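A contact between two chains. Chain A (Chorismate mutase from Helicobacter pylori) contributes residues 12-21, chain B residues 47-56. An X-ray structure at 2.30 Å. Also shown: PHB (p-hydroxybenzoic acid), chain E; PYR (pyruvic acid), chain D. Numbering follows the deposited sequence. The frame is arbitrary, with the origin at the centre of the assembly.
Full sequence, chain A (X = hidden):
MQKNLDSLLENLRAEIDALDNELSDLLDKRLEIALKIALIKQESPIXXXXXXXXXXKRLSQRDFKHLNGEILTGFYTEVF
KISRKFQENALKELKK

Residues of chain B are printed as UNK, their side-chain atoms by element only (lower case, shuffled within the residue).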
# COMPACT_ATOMS: atom_id res chain seq x y z
N LEU A 12 -18.56 -1.93 8.14
CA LEU A 12 -17.50 -2.35 7.24
C LEU A 12 -16.64 -1.16 6.86
O LEU A 12 -15.44 -1.28 6.77
CB LEU A 12 -18.10 -3.00 5.99
CG LEU A 12 -18.90 -4.27 6.28
CD1 LEU A 12 -19.72 -4.65 5.07
CD2 LEU A 12 -17.99 -5.42 6.70
N ARG A 13 -17.25 0.00 6.65
CA ARG A 13 -16.51 1.19 6.22
C ARG A 13 -15.70 1.80 7.35
O ARG A 13 -14.62 2.35 7.11
CB ARG A 13 -17.45 2.23 5.62
CG ARG A 13 -17.85 1.87 4.21
CD ARG A 13 -18.82 2.86 3.60
NE ARG A 13 -18.75 2.81 2.14
CZ ARG A 13 -19.68 3.32 1.34
NH1 ARG A 13 -19.54 3.24 0.02
NH2 ARG A 13 -20.74 3.92 1.85
N ALA A 14 -16.20 1.69 8.58
CA ALA A 14 -15.40 2.03 9.75
C ALA A 14 -14.17 1.13 9.85
O ALA A 14 -13.11 1.57 10.31
CB ALA A 14 -16.24 1.92 11.03
N GLU A 15 -14.31 -0.12 9.42
CA GLU A 15 -13.19 -1.05 9.50
C GLU A 15 -12.14 -0.71 8.46
O GLU A 15 -10.94 -0.67 8.77
CB GLU A 15 -13.65 -2.47 9.25
CG GLU A 15 -14.49 -3.08 10.33
CD GLU A 15 -14.59 -4.59 10.12
OE1 GLU A 15 -13.53 -5.23 9.90
OE2 GLU A 15 -15.73 -5.11 10.15
N ILE A 16 -12.58 -0.46 7.23
CA ILE A 16 -11.74 0.01 6.16
C ILE A 16 -10.96 1.18 6.70
O ILE A 16 -9.76 1.23 6.53
CB ILE A 16 -12.58 0.50 4.96
CG1 ILE A 16 -13.23 -0.67 4.22
CG2 ILE A 16 -11.74 1.33 4.01
CD1 ILE A 16 -12.27 -1.57 3.48
N ASP A 17 -11.65 2.13 7.33
CA ASP A 17 -11.01 3.36 7.86
C ASP A 17 -9.87 3.04 8.85
O ASP A 17 -8.77 3.61 8.77
CB ASP A 17 -12.05 4.24 8.57
CG ASP A 17 -13.07 4.91 7.60
OD1 ASP A 17 -12.82 5.00 6.37
OD2 ASP A 17 -14.14 5.34 8.09
N ALA A 18 -10.12 2.12 9.78
CA ALA A 18 -9.08 1.70 10.73
C ALA A 18 -7.90 1.09 10.00
O ALA A 18 -6.75 1.31 10.39
CB ALA A 18 -9.64 0.70 11.74
N LEU A 19 -8.19 0.34 8.96
CA LEU A 19 -7.23 -0.32 8.14
C LEU A 19 -6.41 0.67 7.39
O LEU A 19 -5.24 0.57 7.35
CB LEU A 19 -7.97 -1.16 7.13
CG LEU A 19 -7.19 -2.09 6.27
CD1 LEU A 19 -7.99 -3.32 5.96
CD2 LEU A 19 -6.92 -1.30 5.02
N ASP A 20 -7.06 1.64 6.81
CA ASP A 20 -6.39 2.65 6.04
C ASP A 20 -5.52 3.54 6.89
O ASP A 20 -4.47 3.97 6.42
CB ASP A 20 -7.38 3.50 5.25
CG ASP A 20 -7.95 2.78 4.06
OD1 ASP A 20 -7.31 1.79 3.58
OD2 ASP A 20 -9.05 3.22 3.63
N ASN A 21 -5.90 3.79 8.14
CA ASN A 21 -5.00 4.53 9.07
C ASN A 21 -3.69 3.80 9.25
O ASN A 21 -2.61 4.40 9.11
CB ASN A 21 -5.62 4.74 10.45
CG ASN A 21 -6.86 5.63 10.44
OD1 ASN A 21 -7.09 6.44 9.53
ND2 ASN A 21 -7.69 5.44 11.46
N UNK B 47 -17.66 1.47 -8.53
CA UNK B 47 -16.99 2.76 -8.37
C UNK B 47 -17.85 3.70 -7.52
O UNK B 47 -18.93 4.11 -7.96
c UNK B 47 -13.97 5.89 -9.06
c UNK B 47 -14.24 6.85 -10.03
c UNK B 47 -16.73 3.35 -9.75
c UNK B 47 -15.85 4.59 -9.81
c UNK B 47 -15.29 6.68 -10.89
c UNK B 47 -16.08 5.56 -10.78
c UNK B 47 -14.76 4.77 -8.96
o UNK B 47 -13.46 7.98 -10.16
N UNK B 48 -17.38 4.00 -6.31
CA UNK B 48 -17.95 5.09 -5.50
C UNK B 48 -16.92 6.22 -5.29
O UNK B 48 -16.22 6.27 -4.26
c UNK B 48 -18.52 4.60 -4.16
s UNK B 48 -19.50 5.89 -3.34
N UNK B 49 -16.83 7.14 -6.26
CA UNK B 49 -15.89 8.26 -6.20
C UNK B 49 -16.02 9.18 -4.96
O UNK B 49 -14.98 9.58 -4.40
c UNK B 49 -17.48 7.03 -7.57
c UNK B 49 -16.14 9.01 -7.50
c UNK B 49 -17.33 8.40 -8.13
N UNK B 50 -17.24 9.51 -4.53
CA UNK B 50 -17.42 10.31 -3.30
C UNK B 50 -16.68 9.69 -2.10
O UNK B 50 -15.94 10.37 -1.37
c UNK B 50 -19.19 11.38 -1.78
n UNK B 50 -22.37 13.30 -2.84
c UNK B 50 -21.00 12.71 -2.91
c UNK B 50 -20.65 11.82 -1.72
c UNK B 50 -18.91 10.48 -2.97
N UNK B 51 -16.87 8.39 -1.92
CA UNK B 51 -16.24 7.66 -0.84
C UNK B 51 -14.70 7.67 -0.94
O UNK B 51 -14.02 7.94 0.06
n UNK B 51 -15.49 4.58 2.37
c UNK B 51 -15.02 4.80 3.59
c UNK B 51 -16.04 5.24 0.09
c UNK B 51 -16.78 6.22 -0.82
c UNK B 51 -16.19 5.57 1.57
n UNK B 51 -15.14 5.98 4.18
n UNK B 51 -14.38 3.82 4.22
N UNK B 52 -14.16 7.39 -2.14
CA UNK B 52 -12.72 7.42 -2.38
C UNK B 52 -12.15 8.77 -1.98
O UNK B 52 -11.10 8.83 -1.34
o UNK B 52 -11.54 6.35 -6.33
c UNK B 52 -12.39 7.14 -3.85
c UNK B 52 -12.66 5.72 -4.31
o UNK B 52 -12.40 4.30 -6.24
c UNK B 52 -12.16 5.44 -5.72
N UNK B 53 -12.83 9.84 -2.35
CA UNK B 53 -12.33 11.18 -2.09
C UNK B 53 -12.44 11.55 -0.61
O UNK B 53 -11.56 12.20 -0.07
c UNK B 53 -12.44 12.43 -4.30
c UNK B 53 -13.06 12.22 -2.93
c UNK B 53 -10.99 12.91 -4.26
o UNK B 53 -10.66 13.98 -3.71
n UNK B 53 -10.13 12.14 -4.86
N UNK B 54 -13.51 11.11 0.05
CA UNK B 54 -13.60 11.19 1.50
C UNK B 54 -12.46 10.46 2.23
O UNK B 54 -11.89 11.00 3.18
c UNK B 54 -16.11 11.64 1.68
o UNK B 54 -17.61 9.78 1.88
c UNK B 54 -17.49 11.03 1.86
o UNK B 54 -18.48 11.80 1.98
c UNK B 54 -14.97 10.67 1.97
N UNK B 55 -12.10 9.25 1.78
CA UNK B 55 -10.97 8.53 2.35
C UNK B 55 -9.68 9.36 2.25
O UNK B 55 -9.02 9.63 3.27
c UNK B 55 -10.78 7.13 1.68
c UNK B 55 -9.46 6.51 2.09
c UNK B 55 -11.92 6.21 2.09
c UNK B 55 -11.94 4.83 1.46
N UNK B 56 -9.35 9.79 1.03
CA UNK B 56 -8.16 10.62 0.80
C UNK B 56 -8.14 11.90 1.65
O UNK B 56 -7.14 12.22 2.28
c UNK B 56 -7.98 10.94 -0.69
c UNK B 56 -7.48 9.90 -2.97
c UNK B 56 -7.35 9.78 -1.47
c UNK B 56 -5.88 9.64 -1.12
C1' PHB E . -12.69 0.76 -0.65
O1' PHB E . -12.20 1.58 0.16
O2' PHB E . -12.67 -0.48 -0.43
C1 PHB E . -13.32 1.29 -1.91
C2 PHB E . -13.40 0.51 -3.07
C3 PHB E . -13.99 1.02 -4.22
C4 PHB E . -14.50 2.32 -4.22
C5 PHB E . -14.42 3.10 -3.06
C6 PHB E . -13.83 2.59 -1.91
O4 PHB E . -15.07 2.84 -5.34
C PYR D . -17.36 1.14 -0.76
O PYR D . -18.07 1.89 -1.46
OXT PYR D . -17.21 1.37 0.46
CA PYR D . -16.72 -0.03 -1.40
O3 PYR D . -17.11 -0.42 -2.50
CB PYR D . -15.59 -0.74 -0.72
O HOH W 1 -12.74 7.68 5.59

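Position 47 of chain B carries one carbon leading to a six-carbon ring that bears an oxygen, and it reaches nothing on the chain A stretch. This is Tyr B47, in the loop before the helix, where the contact sets no demand on it; its CA lies 3.6 Å from O4 of p-hydroxybenzoic acid.

Position 48 has one carbon and then a sulfur, which lies 4.3 Å from NH1 of Arg A13. That makes it Cys B48, the N-cap residue. Its small side chain fits beside the pyruvate, with CB 3.9 Å from the pyruvate O, while its backbone N donates a 2.8 Å hydrogen bond to O4 of p-hydroxybenzoic acid.

At position 49, out of reach of chain A, three carbons close a ring onto the backbone nitrogen: Pro B49. Proline suits the first turn of a helix, where its lack of an N-H costs no backbone hydrogen bond. Position 50 extends four carbons to a nitrogen, also out of reach; it is Lys B50, exposed as its charge favours.

Position 51 shows three carbons, a nitrogen, and a carbon carrying two more nitrogens, one of them 2.9 Å from OD1 of Asp A17. Only arginine has this pattern. Arg B51 NH2 donates that bond, the core of a salt bridge, and a weak one to Arg A13 O at 3.3 Å; NH1 adds another weak bond to Asp A17 OD1, also 3.3 Å.

Position 52 has three carbons, the third bearing two oxygens, out of reach of chain A. It is Glu B52, whose OE2 accepts a 3.2 Å hydrogen bond from O4 of p-hydroxybenzoic acid. Position 53, also out of reach, has three carbons, the third carrying one oxygen and one nitrogen: Gln B53, polar and exposed. Position 54 has three carbons, the third carrying two oxygens, and makes no contact: Glu B54, charged and exposed.

Position 55 has four carbons, forked at the first, one arm two carbons long, near Ile A16 and Asp A20: Ile B55. Buried and apolar, it places CD1 4.3 Å from Ile A16 CG2. Position 56, four carbons forked at the second, is Leu B56, outside the contact, which sets no demand on it.

The helix axes come no closer than 11.8 Å, so long side chains must span the gap. Arg B51 does most of this, although its NE lies 3.7 Å from NE of Arg A13. Asp A17 compensates one arginine; pyruvate, bound by Arg A13 NE and NH1, the other. A water donates to Asp A17 OD1 and accepts a weak hydrogen bond from Arg B51 NH1.

Chain B, residues 47-56: YCPKREQEIL
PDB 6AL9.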